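Local structure of polysaccharide deacetylase (Streptococcus pyogenes, 6DQ3) at residues Gln39-Gln42 against Lys43-Asp46; Ile81-Tyr84 against Asn85-Pro89; Tyr88-Leu91 against Lys92-Ala96; Leu182-Ala185 against Ala186-Asn189; Glu222-Leu225 against Gln226-Pro230. The protein removes N-acetyl groups from the cell wall linkage unit of streptococcal rhamnopolysaccharides, as a zinc-dependent deacetylase of the carbohydrate esterase 4 family. All blocks are in the same frame, centred on the assembly; numbering follows the deposited sequence.

Interaction 1 of 5, residues Gln39-Gln42 against Lys43-Asp46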
loop_
_atom_site.group_PDB
_atom_site.type_symbol
_atom_site.label_atom_id
_atom_site.label_comp_id
_atom_site.label_asym_id
_atom_site.label_seq_id
_atom_site.Cartn_x
_atom_site.Cartn_y
_atom_site.Cartn_z
ATOM N N GLN A 39 -9.110 6.832 -14.840
ATOM C CA GLN A 39 -9.175 5.972 -16.018
ATOM C C GLN A 39 -8.572 4.596 -15.754
ATOM O O GLN A 39 -9.026 3.603 -16.335
ATOM C CB GLN A 39 -8.466 6.642 -17.196
ATOM C CG GLN A 39 -9.198 7.859 -17.738
ATOM C CD GLN A 39 -8.319 8.750 -18.598
ATOM O OE1 GLN A 39 -7.251 8.344 -19.051
ATOM N NE2 GLN A 39 -8.771 9.979 -18.825
ATOM N N GLN A 40 -7.555 4.514 -14.896
ATOM C CA GLN A 40 -7.005 3.214 -14.528
ATOM C C GLN A 40 -8.026 2.391 -13.753
ATOM O O GLN A 40 -8.236 1.208 -14.045
ATOM C CB GLN A 40 -5.730 3.397 -13.709
ATOM C CG GLN A 40 -4.554 3.939 -14.500
ATOM C CD GLN A 40 -3.414 4.374 -13.603
ATOM O OE1 GLN A 40 -3.576 4.487 -12.387
ATOM N NE2 GLN A 40 -2.255 4.619 -14.197
ATOM N N LEU A 41 -8.681 3.001 -12.764
ATOM C CA LEU A 41 -9.675 2.263 -11.996
ATOM C C LEU A 41 -10.862 1.870 -12.866
ATOM O O LEU A 41 -11.385 0.756 -12.744
ATOM C CB LEU A 41 -10.156 3.087 -10.808
ATOM C CG LEU A 41 -9.234 3.234 -9.606
ATOM C CD1 LEU A 41 -9.979 3.992 -8.515
ATOM C CD2 LEU A 41 -8.763 1.886 -9.102
ATOM N N GLN A 42 -11.323 2.782 -13.728
ATOM C CA GLN A 42 -12.408 2.452 -14.640
ATOM C C GLN A 42 -12.086 1.197 -15.443
ATOM O O GLN A 42 -12.929 0.306 -15.590
ATOM C CB GLN A 42 -12.678 3.629 -15.575
ATOM C CG GLN A 42 -13.781 3.377 -16.586
ATOM C CD GLN A 42 -13.891 4.497 -17.607
ATOM O OE1 GLN A 42 -12.980 5.311 -17.751
ATOM N NE2 GLN A 42 -15.009 4.544 -18.321
ATOM N N LYS A 43 -10.860 1.110 -15.967
ATOM C CA LYS A 43 -10.490 -0.033 -16.797
ATOM C C LYS A 43 -10.395 -1.312 -15.969
ATOM O O LYS A 43 -10.798 -2.386 -16.432
ATOM C CB LYS A 43 -9.171 0.258 -17.512
ATOM C CG LYS A 43 -8.762 -0.773 -18.546
ATOM C CD LYS A 43 -9.641 -0.740 -19.783
ATOM C CE LYS A 43 -9.335 -1.935 -20.671
ATOM N NZ LYS A 43 -9.935 -1.802 -22.027
ATOM N N MET A 44 -9.870 -1.222 -14.744
ATOM C CA MET A 44 -9.857 -2.392 -13.871
ATOM C C MET A 44 -11.275 -2.861 -13.569
ATOM O O MET A 44 -11.553 -4.067 -13.573
ATOM C CB MET A 44 -9.117 -2.078 -12.573
ATOM C CG MET A 44 -7.621 -1.881 -12.740
ATOM S SD MET A 44 -6.803 -1.564 -11.169
ATOM C CE MET A 44 -5.822 -0.123 -11.590
ATOM N N LYS A 45 -12.187 -1.923 -13.304
ATOM C CA LYS A 45 -13.563 -2.292 -12.994
ATOM C C LYS A 45 -14.226 -2.962 -14.192
ATOM O O LYS A 45 -14.874 -4.008 -14.055
ATOM C CB LYS A 45 -14.345 -1.050 -12.564
ATOM C CG LYS A 45 -15.625 -1.343 -11.784
ATOM C CD LYS A 45 -15.297 -1.819 -10.369
ATOM C CE LYS A 45 -16.545 -1.988 -9.506
ATOM N NZ LYS A 45 -16.196 -2.476 -8.139
ATOM N N ASP A 46 -14.059 -2.377 -15.381
ATOM C CA ASP A 46 -14.651 -2.945 -16.587
ATOM C C ASP A 46 -14.119 -4.347 -16.861
ATOM O O ASP A 46 -14.850 -5.212 -17.363
ATOM C CB ASP A 46 -14.374 -2.030 -17.782
ATOM C CG ASP A 46 -15.182 -0.740 -17.742
ATOM O OD1 ASP A 46 -16.081 -0.619 -16.885
ATOM O OD2 ASP A 46 -14.917 0.152 -18.577
#

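Interaction 2 of 5, residues Ile81-Tyr84 against Asn85-Pro89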
loop_
_atom_site.group_PDB
_atom_site.type_symbol
_atom_site.label_atom_id
_atom_site.label_comp_id
_atom_site.label_asym_id
_atom_site.label_seq_id
_atom_site.Cartn_x
_atom_site.Cartn_y
_atom_site.Cartn_z
ATOM N N ILE A 81 -1.925 13.435 2.440
ATOM C CA ILE A 81 -3.287 13.949 2.536
ATOM C C ILE A 81 -4.009 13.836 1.193
ATOM O O ILE A 81 -5.244 13.737 1.152
ATOM C CB ILE A 81 -3.260 15.394 3.075
ATOM C CG1 ILE A 81 -4.681 15.886 3.362
ATOM C CG2 ILE A 81 -2.541 16.327 2.104
ATOM C CD1 ILE A 81 -5.389 15.088 4.442
ATOM N N ASP A 82 -3.269 13.817 0.079
ATOM C CA ASP A 82 -3.923 13.650 -1.214
ATOM C C ASP A 82 -4.615 12.293 -1.332
ATOM O O ASP A 82 -5.496 12.138 -2.183
ATOM C CB ASP A 82 -2.932 13.856 -2.377
ATOM C CG ASP A 82 -1.797 12.832 -2.401
ATOM O OD1 ASP A 82 -1.696 11.991 -1.486
ATOM O OD2 ASP A 82 -0.995 12.872 -3.359
ATOM N N PHE A 83 -4.253 11.306 -0.504
ATOM C CA PHE A 83 -4.997 10.049 -0.520
ATOM C C PHE A 83 -6.438 10.271 -0.072
ATOM O O PHE A 83 -7.371 9.688 -0.636
ATOM C CB PHE A 83 -4.315 8.995 0.361
ATOM C CG PHE A 83 -5.034 7.674 0.366
ATOM C CD1 PHE A 83 -4.855 6.764 -0.665
ATOM C CD2 PHE A 83 -5.920 7.355 1.386
ATOM C CE1 PHE A 83 -5.534 5.553 -0.668
ATOM C CE2 PHE A 83 -6.596 6.150 1.387
ATOM C CZ PHE A 83 -6.407 5.252 0.360
ATOM N N TYR A 84 -6.643 11.131 0.926
ATOM C CA TYR A 84 -7.995 11.458 1.372
ATOM C C TYR A 84 -8.677 12.463 0.451
ATOM O O TYR A 84 -9.875 12.330 0.165
ATOM C CB TYR A 84 -7.944 12.008 2.795
ATOM C CG TYR A 84 -9.270 12.441 3.358
ATOM C CD1 TYR A 84 -10.210 11.508 3.768
ATOM C CD2 TYR A 84 -9.571 13.789 3.519
ATOM C CE1 TYR A 84 -11.419 11.899 4.298
ATOM C CE2 TYR A 84 -10.777 14.190 4.056
ATOM C CZ TYR A 84 -11.698 13.240 4.442
ATOM O OH TYR A 84 -12.903 13.629 4.976
ATOM N N ASN A 85 -7.946 13.482 -0.010
ATOM C CA ASN A 85 -8.583 14.540 -0.786
ATOM C C ASN A 85 -8.845 14.129 -2.229
ATOM O O ASN A 85 -9.823 14.583 -2.830
ATOM C CB ASN A 85 -7.723 15.809 -0.803
ATOM C CG ASN A 85 -7.689 16.524 0.533
ATOM O OD1 ASN A 85 -8.626 16.442 1.328
ATOM N ND2 ASN A 85 -6.605 17.249 0.777
ATOM N N VAL A 86 -7.985 13.296 -2.807
ATOM C CA VAL A 86 -8.044 13.019 -4.236
ATOM C C VAL A 86 -8.336 11.546 -4.500
ATOM O O VAL A 86 -9.329 11.213 -5.154
ATOM C CB VAL A 86 -6.734 13.462 -4.919
ATOM C CG1 VAL A 86 -6.820 13.292 -6.425
ATOM C CG2 VAL A 86 -6.405 14.911 -4.558
ATOM N N ALA A 87 -7.490 10.651 -3.987
ATOM C CA ALA A 87 -7.626 9.240 -4.340
ATOM C C ALA A 87 -8.916 8.640 -3.787
ATOM O O ALA A 87 -9.607 7.888 -4.486
ATOM C CB ALA A 87 -6.411 8.455 -3.844
ATOM N N TYR A 88 -9.249 8.950 -2.535
ATOM C CA TYR A 88 -10.379 8.303 -1.867
ATOM C C TYR A 88 -11.709 8.546 -2.568
ATOM O O TYR A 88 -12.475 7.581 -2.749
ATOM C CB TYR A 88 -10.395 8.774 -0.406
ATOM C CG TYR A 88 -11.567 8.315 0.415
ATOM C CD1 TYR A 88 -11.840 6.965 0.573
ATOM C CD2 TYR A 88 -12.396 9.230 1.043
ATOM C CE1 TYR A 88 -12.913 6.543 1.323
ATOM C CE2 TYR A 88 -13.473 8.820 1.790
ATOM C CZ TYR A 88 -13.727 7.473 1.929
ATOM O OH TYR A 88 -14.797 7.059 2.681
ATOM N N PRO A 89 -12.066 9.770 -2.968
ATOM C CA PRO A 89 -13.323 9.936 -3.722
ATOM C C PRO A 89 -13.368 9.109 -4.992
ATOM O O PRO A 89 -14.415 8.549 -5.340
ATOM C CB PRO A 89 -13.362 11.439 -4.035
ATOM C CG PRO A 89 -12.499 12.070 -2.991
ATOM C CD PRO A 89 -11.424 11.057 -2.646
#

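Interaction 3 of 5, residues Tyr88-Leu91 against Lys92-Ala96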
loop_
_atom_site.group_PDB
_atom_site.type_symbol
_atom_site.label_atom_id
_atom_site.label_comp_id
_atom_site.label_asym_id
_atom_site.label_seq_id
_atom_site.Cartn_x
_atom_site.Cartn_y
_atom_site.Cartn_z
ATOM N N TYR A 88 -9.249 8.950 -2.535
ATOM C CA TYR A 88 -10.379 8.303 -1.867
ATOM C C TYR A 88 -11.709 8.546 -2.568
ATOM O O TYR A 88 -12.475 7.581 -2.749
ATOM C CB TYR A 88 -10.395 8.774 -0.406
ATOM C CG TYR A 88 -11.567 8.315 0.415
ATOM C CD1 TYR A 88 -11.840 6.965 0.573
ATOM C CD2 TYR A 88 -12.396 9.230 1.043
ATOM C CE1 TYR A 88 -12.913 6.543 1.323
ATOM C CE2 TYR A 88 -13.473 8.820 1.790
ATOM C CZ TYR A 88 -13.727 7.473 1.929
ATOM O OH TYR A 88 -14.797 7.059 2.681
ATOM N N PRO A 89 -12.066 9.770 -2.968
ATOM C CA PRO A 89 -13.323 9.936 -3.722
ATOM C C PRO A 89 -13.368 9.109 -4.992
ATOM O O PRO A 89 -14.415 8.549 -5.340
ATOM C CB PRO A 89 -13.362 11.439 -4.035
ATOM C CG PRO A 89 -12.499 12.070 -2.991
ATOM C CD PRO A 89 -11.424 11.057 -2.646
ATOM N N ILE A 90 -12.249 9.032 -5.711
ATOM C CA ILE A 90 -12.209 8.258 -6.945
ATOM C C ILE A 90 -12.330 6.768 -6.646
ATOM O O ILE A 90 -12.993 6.027 -7.381
ATOM C CB ILE A 90 -10.928 8.594 -7.732
ATOM C CG1 ILE A 90 -10.938 10.082 -8.108
ATOM C CG2 ILE A 90 -10.833 7.721 -8.968
ATOM C CD1 ILE A 90 -9.639 10.612 -8.695
ATOM N N LEU A 91 -11.720 6.302 -5.555
ATOM C CA LEU A 91 -11.886 4.901 -5.178
ATOM C C LEU A 91 -13.343 4.589 -4.853
ATOM O O LEU A 91 -13.876 3.558 -5.285
ATOM C CB LEU A 91 -10.983 4.569 -3.991
ATOM C CG LEU A 91 -9.493 4.522 -4.328
ATOM C CD1 LEU A 91 -8.660 4.845 -3.093
ATOM C CD2 LEU A 91 -9.103 3.162 -4.908
ATOM N N LYS A 92 -14.007 5.470 -4.102
ATOM C CA LYS A 92 -15.419 5.270 -3.793
ATOM C C LYS A 92 -16.267 5.260 -5.060
ATOM O O LYS A 92 -17.215 4.470 -5.176
ATOM C CB LYS A 92 -15.913 6.362 -2.845
ATOM C CG LYS A 92 -15.447 6.223 -1.411
ATOM C CD LYS A 92 -16.242 7.135 -0.476
ATOM C CE LYS A 92 -15.964 8.608 -0.749
ATOM N NZ LYS A 92 -16.684 9.495 0.205
ATOM N N LYS A 93 -15.954 6.149 -6.007
ATOM C CA LYS A 93 -16.689 6.206 -7.267
ATOM C C LYS A 93 -16.754 4.841 -7.933
ATOM O O LYS A 93 -17.794 4.453 -8.474
ATOM C CB LYS A 93 -16.025 7.228 -8.191
ATOM C CG LYS A 93 -16.506 7.225 -9.629
ATOM C CD LYS A 93 -15.846 8.357 -10.423
ATOM C CE LYS A 93 -16.313 8.378 -11.874
ATOM N NZ LYS A 93 -15.613 9.428 -12.671
ATOM N N TYR A 94 -15.659 4.088 -7.889
ATOM C CA TYR A 94 -15.588 2.785 -8.533
ATOM C C TYR A 94 -15.780 1.635 -7.553
ATOM O O TYR A 94 -15.568 0.476 -7.924
ATOM C CB TYR A 94 -14.261 2.664 -9.284
ATOM C CG TYR A 94 -14.234 3.592 -10.485
ATOM C CD1 TYR A 94 -14.946 3.274 -11.636
ATOM C CD2 TYR A 94 -13.557 4.808 -10.447
ATOM C CE1 TYR A 94 -14.954 4.116 -12.733
ATOM C CE2 TYR A 94 -13.559 5.662 -11.547
ATOM C CZ TYR A 94 -14.262 5.306 -12.685
ATOM O OH TYR A 94 -14.284 6.141 -13.786
ATOM N N ASP A 95 -16.220 1.925 -6.331
ATOM C CA ASP A 95 -16.464 0.898 -5.323
ATOM C C ASP A 95 -15.233 0.009 -5.163
ATOM O O ASP A 95 -15.317 -1.222 -5.132
ATOM C CB ASP A 95 -17.697 0.062 -5.678
ATOM C CG ASP A 95 -18.143 -0.838 -4.534
ATOM O OD1 ASP A 95 -17.791 -0.543 -3.373
ATOM O OD2 ASP A 95 -18.838 -1.844 -4.796
ATOM N N ALA A 96 -14.074 0.650 -5.077
ATOM C CA ALA A 96 -12.798 -0.041 -4.969
ATOM C C ALA A 96 -12.256 0.071 -3.549
ATOM O O ALA A 96 -12.477 1.065 -2.856
ATOM C CB ALA A 96 -11.782 0.530 -5.966
HETATM O O HOH W 1 -16.531 9.040 3.277
#

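Interaction 4 of 5, residues Leu182-Ala185 against Ala186-Asn189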
loop_
_atom_site.group_PDB
_atom_site.type_symbol
_atom_site.label_atom_id
_atom_site.label_comp_id
_atom_site.label_asym_id
_atom_site.label_seq_id
_atom_site.Cartn_x
_atom_site.Cartn_y
_atom_site.Cartn_z
ATOM N N LEU A 182 13.130 -8.756 8.442
ATOM C CA LEU A 182 12.094 -9.750 8.192
ATOM C C LEU A 182 11.898 -10.666 9.390
ATOM O O LEU A 182 10.769 -11.075 9.687
ATOM C CB LEU A 182 12.448 -10.560 6.951
ATOM C CG LEU A 182 12.705 -9.722 5.701
ATOM C CD1 LEU A 182 13.209 -10.629 4.581
ATOM C CD2 LEU A 182 11.462 -8.956 5.278
ATOM N N GLN A 183 12.982 -11.010 10.089
ATOM C CA GLN A 183 12.843 -11.811 11.298
ATOM C C GLN A 183 12.035 -11.057 12.347
ATOM O O GLN A 183 11.150 -11.629 12.991
ATOM C CB GLN A 183 14.227 -12.196 11.838
ATOM C CG GLN A 183 15.052 -13.079 10.891
ATOM C CD GLN A 183 16.547 -13.055 11.189
ATOM O OE1 GLN A 183 17.000 -12.395 12.121
ATOM N NE2 GLN A 183 17.318 -13.780 10.388
ATOM N N ILE A 184 12.302 -9.760 12.507
ATOM C CA ILE A 184 11.590 -8.969 13.505
ATOM C C ILE A 184 10.122 -8.819 13.118
ATOM O O ILE A 184 9.224 -8.998 13.950
ATOM C CB ILE A 184 12.269 -7.597 13.681
ATOM C CG1 ILE A 184 13.636 -7.760 14.353
ATOM C CG2 ILE A 184 11.377 -6.667 14.488
ATOM C CD1 ILE A 184 14.477 -6.493 14.372
ATOM N N ALA A 185 9.856 -8.477 11.857
ATOM C CA ALA A 185 8.474 -8.324 11.413
ATOM C C ALA A 185 7.666 -9.577 11.719
ATOM O O ALA A 185 6.516 -9.493 12.164
ATOM C CB ALA A 185 8.432 -8.003 9.920
ATOM N N ALA A 186 8.262 -10.753 11.509
ATOM C CA ALA A 186 7.565 -12.000 11.807
ATOM C C ALA A 186 7.270 -12.126 13.296
ATOM O O ALA A 186 6.160 -12.513 13.687
ATOM C CB ALA A 186 8.399 -13.188 11.323
ATOM N N ARG A 187 8.249 -11.794 14.146
ATOM C CA ARG A 187 8.062 -11.929 15.587
ATOM C C ARG A 187 7.034 -10.941 16.117
ATOM O O ARG A 187 6.412 -11.191 17.158
ATOM C CB ARG A 187 9.392 -11.730 16.316
ATOM C CG ARG A 187 10.338 -12.913 16.236
ATOM C CD ARG A 187 11.439 -12.825 17.290
ATOM N NE ARG A 187 12.273 -11.637 17.130
ATOM C CZ ARG A 187 13.406 -11.605 16.434
ATOM N NH1 ARG A 187 13.848 -12.697 15.826
ATOM N NH2 ARG A 187 14.095 -10.476 16.346
ATOM N N LEU A 188 6.856 -9.814 15.436
ATOM C CA LEU A 188 5.852 -8.826 15.800
ATOM C C LEU A 188 4.476 -9.153 15.232
ATOM O O LEU A 188 3.575 -8.317 15.320
ATOM C CB LEU A 188 6.290 -7.441 15.324
ATOM C CG LEU A 188 7.565 -6.880 15.949
ATOM C CD1 LEU A 188 7.938 -5.556 15.318
ATOM C CD2 LEU A 188 7.375 -6.732 17.454
ATOM N N ASN A 189 4.310 -10.335 14.642
ATOM C CA ASN A 189 3.027 -10.843 14.169
ATOM C C ASN A 189 2.510 -10.113 12.936
ATOM O O ASN A 189 1.300 -10.099 12.687
ATOM C CB ASN A 189 1.985 -10.807 15.295
ATOM C CG ASN A 189 2.297 -11.804 16.418
ATOM O OD1 ASN A 189 2.288 -11.454 17.601
ATOM N ND2 ASN A 189 2.578 -13.048 16.043
#

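Interaction 5 of 5, residues Glu222-Leu225 against Gln226-Pro230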
loop_
_atom_site.group_PDB
_atom_site.type_symbol
_atom_site.label_atom_id
_atom_site.label_comp_id
_atom_site.label_asym_id
_atom_site.label_seq_id
_atom_site.Cartn_x
_atom_site.Cartn_y
_atom_site.Cartn_z
ATOM N N GLU A 222 -4.448 0.872 -20.680
ATOM C CA GLU A 222 -4.205 -0.335 -21.465
ATOM C C GLU A 222 -2.887 -0.992 -21.071
ATOM O O GLU A 222 -2.819 -2.217 -20.899
ATOM C CB GLU A 222 -4.214 0.015 -22.952
ATOM C CG GLU A 222 -4.120 -1.170 -23.895
ATOM C CD GLU A 222 -4.224 -0.764 -25.357
ATOM O OE1 GLU A 222 -5.040 0.127 -25.679
ATOM O OE2 GLU A 222 -3.483 -1.335 -26.186
ATOM N N ASN A 223 -1.828 -0.198 -20.903
ATOM C CA ASN A 223 -0.523 -0.783 -20.619
ATOM C C ASN A 223 -0.440 -1.277 -19.178
ATOM O O ASN A 223 0.180 -2.312 -18.907
ATOM C CB ASN A 223 0.578 0.230 -20.922
ATOM C CG ASN A 223 0.848 0.359 -22.408
ATOM O OD1 ASN A 223 0.830 -0.630 -23.143
ATOM N ND2 ASN A 223 1.093 1.581 -22.860
ATOM N N LEU A 224 -1.071 -0.566 -18.243
ATOM C CA LEU A 224 -1.097 -1.037 -16.863
ATOM C C LEU A 224 -1.736 -2.419 -16.768
ATOM O O LEU A 224 -1.187 -3.327 -16.134
ATOM C CB LEU A 224 -1.846 -0.042 -15.981
ATOM C CG LEU A 224 -2.048 -0.457 -14.523
ATOM C CD1 LEU A 224 -0.749 -0.851 -13.854
ATOM C CD2 LEU A 224 -2.738 0.681 -13.770
ATOM N N LEU A 225 -2.899 -2.593 -17.397
ATOM C CA LEU A 225 -3.611 -3.866 -17.322
ATOM C C LEU A 225 -2.790 -5.002 -17.924
ATOM O O LEU A 225 -2.782 -6.119 -17.393
ATOM C CB LEU A 225 -4.957 -3.734 -18.030
ATOM C CG LEU A 225 -6.163 -3.238 -17.231
ATOM C CD1 LEU A 225 -6.621 -4.351 -16.286
ATOM C CD2 LEU A 225 -5.883 -1.969 -16.457
ATOM N N GLN A 226 -2.102 -4.746 -19.040
ATOM C CA GLN A 226 -1.221 -5.760 -19.604
ATOM C C GLN A 226 -0.106 -6.118 -18.632
ATOM O O GLN A 226 0.299 -7.283 -18.553
ATOM C CB GLN A 226 -0.641 -5.269 -20.932
ATOM C CG GLN A 226 -1.676 -5.170 -22.049
ATOM C CD GLN A 226 -1.083 -4.699 -23.364
ATOM O OE1 GLN A 226 0.088 -4.951 -23.658
ATOM N NE2 GLN A 226 -1.888 -4.005 -24.160
ATOM N N THR A 227 0.390 -5.137 -17.875
ATOM C CA THR A 227 1.459 -5.396 -16.919
ATOM C C THR A 227 0.971 -6.231 -15.745
ATOM O O THR A 227 1.750 -6.986 -15.155
ATOM C CB THR A 227 2.036 -4.072 -16.411
ATOM O OG1 THR A 227 2.675 -3.380 -17.490
ATOM C CG2 THR A 227 3.036 -4.309 -15.292
ATOM N N MET A 228 -0.307 -6.109 -15.394
ATOM C CA MET A 228 -0.871 -6.830 -14.264
ATOM C C MET A 228 -1.220 -8.275 -14.595
ATOM O O MET A 228 -1.482 -9.053 -13.674
ATOM C CB MET A 228 -2.130 -6.111 -13.766
ATOM C CG MET A 228 -1.884 -4.711 -13.241
ATOM S SD MET A 228 -3.393 -3.721 -13.137
ATOM C CE MET A 228 -4.374 -4.644 -11.960
ATOM N N GLU A 229 -1.240 -8.646 -15.868
ATOM C CA GLU A 229 -1.596 -10.011 -16.241
ATOM C C GLU A 229 -0.476 -10.964 -15.837
ATOM O O GLU A 229 0.700 -10.662 -16.072
ATOM C CB GLU A 229 -1.847 -10.105 -17.745
ATOM C CG GLU A 229 -3.069 -9.350 -18.245
ATOM C CD GLU A 229 -4.335 -10.190 -18.201
ATOM O OE1 GLU A 229 -5.308 -9.775 -17.536
ATOM O OE2 GLU A 229 -4.353 -11.270 -18.828
ATOM N N PRO A 230 -0.792 -12.114 -15.213
ATOM C CA PRO A 230 0.259 -13.102 -14.930
ATOM C C PRO A 230 0.888 -13.688 -16.191
ATOM O O PRO A 230 0.283 -13.679 -17.262
ATOM C CB PRO A 230 -0.478 -14.196 -14.144
ATOM C CG PRO A 230 -1.675 -13.519 -13.562
ATOM C CD PRO A 230 -2.072 -12.460 -14.563
ATOM O OXT PRO A 230 2.009 -14.195 -16.160
HETATM O O HOH W 2 -5.197 -7.386 -16.788
#

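Interaction 1 of 5, residues Gln39-Gln42 against Lys43-Asp46
Met44 runs back over the preceding turn of helix 34-46, and its methyl carbon CE ends 4.1 Å from Gln40 CB. The same CE reaches the branch of Leu41 at a looser 4.3 Å from Leu41 CD2. With CG anti to the carbonyl carbon (chi1 -69°), the chain starts alongside the backbone, and Met44 CG lies 3.4 Å from Gln40 O, the carbonyl that also takes the N-H of Met44. The polar end of Gln40 belongs elsewhere, with OE1 bonded to Tyr14 OH. On the outer side, Gln42 stretches away from the helix and meets Asp46 through its methylene: Gln42 CG is 4.0 Å from Asp46 OD2. The amide and carboxylate planes are turned 67° apart. Asp46 turns its carboxylate back over the turn, where Asp46 CG lies 3.3 Å from Gln42 O, while Asp46 N bonds to Gln42 O at 2.9 Å. Lys43 CB rests 3.5 Å from Gln39 O, and its CG packs on Leu225. The result is an amphipathic alpha helix, with Met44 on strands 8-14 and 50-51, Leu41 on strand 50-51, and Gln42 and Asp46 exposed, consistent with an outer helix of the beta/alpha fold of family 4 esterases.

Interaction 2 of 5, residues Ile81-Tyr84 against Asn85-Pro89
Tyr84 lays its ring beside that of Tyr88, the two side chains pointing the same way, with Tyr84 CD1 4.2 Å from Tyr88 CD2. Both have CG anti to the backbone N (chi1 177° and 174°), which aligns them one turn apart. On another flank of the Tyr84 ring, Tyr84 CD2 comes 3.6 Å from Asn85 OD1, the amide tilted 55° to the ring. That amide also meets Ile81, whose CG1 is 3.5 Å from Asn85 ND2. The phenol oxygen of Tyr84 is bonded to Glu122. Here helix 81-93, the crossover of the beta-alpha-beta unit between strands 71-77 and 98-102, widens into a pi-type turn. Asp82 O takes two N-H groups, from Val86 at 2.8 Å (Val86 N) and from Ala87 at 3.1 Å (Ala87 N), and Tyr88 N reaches back five residues to Phe83 O. Pro89 has no N-H to give to Tyr84 O; instead its CD sits 3.5 Å from that oxygen, and the helix kinks. Toward strand 128-132, Phe83 CD1 packs 3.9 Å from Ala87 CB, while the Phe83 ring meets Phe76 edge-to-face. The Asp82 side chain leaves on a different side: OD2 accepts from Ile17 N and is hydrogen-bonded to ND1 of His18, a zinc ligand.

Interaction 3 of 5, residues Tyr88-Leu91 against Lys92-Ala96
Lys92 climbs over the ring of Tyr88 one turn earlier in helix 81-93. Lys92 CB starts beside the backbone, 3.6 Å from Tyr88 O, the oxygen to which Lys92 N is bonded. Lys92 CG then comes over one side of the ring, 3.7 Å from Tyr88 CE1, and Lys92 CD lies 3.5 Å from Tyr88 CZ and beside the phenol oxygen. A bend at chi3 (-67°) carries the chain across the ring, so that Lys92 CE settles over the face in a CH-pi contact, 3.9 Å from the ring centroid. The amine ends past the rim near Tyr88 CE2 and donates a hydrogen bond to a water 3.1 Å from Lys92 NZ. This water also binds Tyr88 OH and lies at the edge of the ring, in its plane, joining the two polar tips while the methylenes rest on the aromatic surface. Farther on, Leu91 CD2 packs 3.9 Å from Ala96 CB, and Ile90 O lies at the edge of the Tyr94 ring, whose phenol is bonded to Asp38. Asp95, at positive phi, lets Ala96 N reach Leu91 O at 2.9 Å while Asp95 N bonds to Lys92 O. This is a Schellman motif, which ends the helix and sends the chain toward strand 98-102.

Interaction 4 of 5, residues Leu182-Ala185 against Ala186-Asn189
The last turn of helix 179-187 keeps its regular bonds, from Ala186 N to Leu182 O, Arg187 N to Gln183 O and Leu188 N to Ile184 O, before Asn189, at positive phi, closes it in a Schellman motif, with Asn189 N on Ala186 O and the N-H of the next residue on Ala185 O. Leu188 N adds a weak second bond to Ala185 O. On the inner side Ile184 and Leu188 run side by side and point the same way, their methyls Ile184 CG2 and Leu188 CD1 3.7 Å apart. The leucine also leans on the backbone, with Leu188 CG 3.4 Å from Ile184 O. Arg187 takes the outer side and folds back along the helix. Its chain bends at chi3 (-61°), which brings the guanidinium over the preceding turn, with one face above Gln183 O and Ile184 CA, each 4.0 Å from the plane and offset toward its rim. Gln183 O, already bonded to Arg187 N, thus also faces the flat side of the guanidinium. At the end of the group, Arg187 NH2 is 3.4 Å from Ile184 CG1, and the other terminal nitrogen, Arg187 NH1, lies 4.0 Å from Gln183 CB. Ile184 and Leu188 together pack on helix 145-162, where both touch Met152, while Leu182 and Ala186 meet the loop residue Leu208. The helix is the connection between strands 169-171 and 192-198 in a beta-alpha-beta unit.

Interaction 5 of 5, residues Glu222-Leu225 against Gln226-Pro230
Helix 221-228 is the last of the chain, packed on helix 34-46 and strand 8-14, and its final alpha-helical turn loosens into the C-terminal tail. Leu224 and Met228 form its inner side and cross at an angle, with Leu224 CG 3.8 Å from Met228 SD. The methionine starts close to the backbone, Met228 CG lying 3.3 Å from Leu224 O, and both side chains press on Met44. On the outside Glu222 and Gln226 run alongside each other, carboxylate and amide planes 30° apart. They meet through the stem of the acid as well as its end: Gln226 NE2 is 3.6 Å from Glu222 CG and 3.7 Å from Glu222 OE2. Thr227 ties itself to the turn before. A chi1 of -66° sets OG1 beside the backbone N, and the hydroxyl donates a hydrogen bond to Asn223 O, 3.1 Å from Thr227 OG1. Thr227 N bonds to the same oxygen from the other face of the carbonyl plane, so two donors of one residue share it. Where the helix ends, Leu225 O receives weak bonds from Met228 N and Glu229 N. A water bridges Leu225 O to Glu229 OE1, standing 2.8 Å from Leu225 O.

Along the chain the contacts come in numerical order, and interactions 2 and 3 share Tyr88 and Pro89 on one helix, 81-93, their centres about 10 Å apart. Interactions 1, 3 and 5 make a second group: interaction 1, on helix 34-46, lies between the other two, its centre about 11 Å from that of interaction 3 and about 12 Å from that of interaction 5. Leu41 touches Leu91 on one side, and Met44 meets Leu224 and Met228 on the other. Interaction 4 is remote, its centre about 31 to 35 Å from the rest and opposite interactions 1, 2 and 3 about the chain's centre. The contacts thus sample helices packed around the mixed sheet, and the start of helix 81-93 reaches the zinc ligand His18 through Asp82.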